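Local coordinates for putative regulatory protein SCO4313 (PDB 2OI8) that is a putative transcriptional regulator of the TetR family that probably binds cis-regulatory DNA through its helix-turn-helix, at the interface of chains A and B. Coordinates in Å, arbitrary orientation; residue numbers count along the deposited sequence, not the author numbering. Chains: chain A/B, Putative regulatory protein SCO4313.

The interface of chains A and B. Residues chain A 132, 162, 177, 180; chain B 195, 198, 200.
The backbone of B:Met198 passes close to that of A:Trp162, with their CA atoms 5.7 Å apart, whereas the CA atoms of A:Leu177 and B:Phe200 stand 10.7 Å apart and leave side chains to bridge the gap. In this TetR-family protein, the loop of chain B between helices 170-191 and 202-213 puts B:Phe195, B:Met198 and B:Phe200 against chain A; this is part of the two-fold interface of what is likely the biological dimer. B:Met198 has 68 Å² of surface hidden by chain A. Its side chain stretches out past CG (chi2 -166°), sending the selenium of this selenomethionine toward A:Met132 of helix 129-139. There the two side chains cross obliquely, A:Met132 CE lying 3.8 Å from B:Met198 SE, although A:Met132 is itself poorly ordered. Within chain B, B:Phe200 CE2 packs against the selenium of B:Met198 at 4.0 Å and may steady this selenoether arm. B:Phe200 and A:Leu177 meet tip to tip: B:Phe200 CE2 is 3.8 Å from the methyl A:Leu177 CD2, while A:Leu177 CD1 sits over one ring face, displaced toward the rim. The indole of A:Trp162, whose chi1 of 54° wedges CG between N and C of its own backbone, lies under the CD2 edge of B:Phe200. B:Phe200 CD2 is 3.8 Å from A:Trp162 NE1, and the two ring planes are inclined by about 56°. The carbonyl O of B:Met198 is offset to the same side of the indole plane but beyond its NE1-CD1 rim, 3.4 Å from A:Trp162 NE1 and tilted well off the plane, and no hydrogen bond crosses this patch. An alanine in place of A:Trp162 would probably open a gap beneath B:Phe200 CD2 and the B:Met198 carbonyl, leaving the phenyl ring less restrained on that side. Farther along helix 170-191, A:Trp180 CD1 faces B:Phe195 CE1 more loosely, at 4.4 Å.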
loop_
_atom_site.group_PDB
_atom_site.type_symbol
_atom_site.label_atom_id
_atom_site.label_comp_id
_atom_site.label_asym_id
_atom_site.label_seq_id
_atom_site.Cartn_x
_atom_site.Cartn_y
_atom_site.Cartn_z
HETATM N N MSE A 132 -8.830 -12.112 -9.567
HETATM C CA MSE A 132 -8.352 -11.590 -10.849
HETATM C C MSE A 132 -8.972 -12.204 -12.107
HETATM O O MSE A 132 -9.052 -11.546 -13.138
HETATM C CB MSE A 132 -6.826 -11.618 -10.899
HETATM C CG MSE A 132 -6.222 -10.269 -10.499
HETATM SE SE MSE A 132 -5.962 -9.120 -12.074
HETATM C CE MSE A 132 -4.313 -9.943 -12.689
ATOM N N TRP A 162 -1.115 -16.850 -15.624
ATOM C CA TRP A 162 -2.094 -16.472 -14.611
ATOM C C TRP A 162 -3.497 -16.198 -15.196
ATOM O O TRP A 162 -4.189 -15.288 -14.729
ATOM C CB TRP A 162 -1.599 -15.219 -13.879
ATOM C CG TRP A 162 -1.263 -14.105 -14.829
ATOM C CD1 TRP A 162 -0.105 -13.960 -15.523
ATOM C CD2 TRP A 162 -2.104 -13.012 -15.217
ATOM N NE1 TRP A 162 -0.158 -12.838 -16.316
ATOM C CE2 TRP A 162 -1.376 -12.238 -16.151
ATOM C CE3 TRP A 162 -3.399 -12.611 -14.875
ATOM C CZ2 TRP A 162 -1.898 -11.080 -16.741
ATOM C CZ3 TRP A 162 -3.919 -11.455 -15.469
ATOM C CH2 TRP A 162 -3.167 -10.704 -16.381
ATOM N N LEU A 177 -5.045 -5.683 -15.386
ATOM C CA LEU A 177 -3.917 -5.293 -14.541
ATOM C C LEU A 177 -3.955 -3.794 -14.211
ATOM O O LEU A 177 -3.709 -3.424 -13.086
ATOM C CB LEU A 177 -2.596 -5.687 -15.223
ATOM C CG LEU A 177 -2.367 -7.191 -15.422
ATOM C CD1 LEU A 177 -1.133 -7.429 -16.228
ATOM C CD2 LEU A 177 -2.255 -7.900 -14.090
ATOM N N TRP A 180 -6.703 -3.121 -11.666
ATOM C CA TRP A 180 -6.174 -3.566 -10.390
ATOM C C TRP A 180 -5.246 -2.503 -9.775
ATOM O O TRP A 180 -5.430 -2.081 -8.634
ATOM C CB TRP A 180 -5.413 -4.868 -10.616
ATOM C CG TRP A 180 -5.189 -5.705 -9.418
ATOM C CD1 TRP A 180 -3.994 -6.176 -8.965
ATOM C CD2 TRP A 180 -6.180 -6.199 -8.525
ATOM N NE1 TRP A 180 -4.176 -6.927 -7.840
ATOM C CE2 TRP A 180 -5.510 -6.957 -7.541
ATOM C CE3 TRP A 180 -7.573 -6.075 -8.454
ATOM C CZ2 TRP A 180 -6.187 -7.609 -6.494
ATOM C CZ3 TRP A 180 -8.254 -6.722 -7.394
ATOM C CH2 TRP A 180 -7.551 -7.474 -6.435
ATOM N N PHE B 195 2.605 -9.494 -7.365
ATOM C CA PHE B 195 2.874 -9.930 -8.735
ATOM C C PHE B 195 3.868 -11.103 -8.736
ATOM O O PHE B 195 4.318 -11.557 -9.787
ATOM C CB PHE B 195 3.418 -8.768 -9.584
ATOM C CG PHE B 195 2.484 -7.571 -9.701
ATOM C CD1 PHE B 195 1.126 -7.733 -9.985
ATOM C CD2 PHE B 195 2.983 -6.278 -9.567
ATOM C CE1 PHE B 195 0.264 -6.621 -10.108
ATOM C CE2 PHE B 195 2.137 -5.153 -9.699
ATOM C CZ PHE B 195 0.771 -5.336 -9.976
HETATM N N MSE B 198 2.959 -14.168 -10.763
HETATM C CA MSE B 198 2.182 -13.765 -11.921
HETATM C C MSE B 198 3.032 -13.715 -13.180
HETATM O O MSE B 198 2.504 -13.555 -14.274
HETATM C CB MSE B 198 1.438 -12.460 -11.690
HETATM C CG MSE B 198 0.118 -12.644 -10.968
HETATM SE SE MSE B 198 -1.035 -11.048 -11.041
HETATM C CE MSE B 198 -2.143 -11.408 -9.421
ATOM N N PHE B 200 4.698 -12.092 -15.219
ATOM C CA PHE B 200 4.976 -10.999 -16.138
ATOM C C PHE B 200 5.973 -10.036 -15.489
ATOM O O PHE B 200 6.353 -10.210 -14.324
ATOM C CB PHE B 200 3.692 -10.289 -16.595
ATOM C CG PHE B 200 2.992 -9.508 -15.510
ATOM C CD1 PHE B 200 3.365 -8.195 -15.219
ATOM C CD2 PHE B 200 1.939 -10.070 -14.803
ATOM C CE1 PHE B 200 2.713 -7.476 -14.222
ATOM C CE2 PHE B 200 1.282 -9.351 -13.809
ATOM C CZ PHE B 200 1.667 -8.061 -13.521
#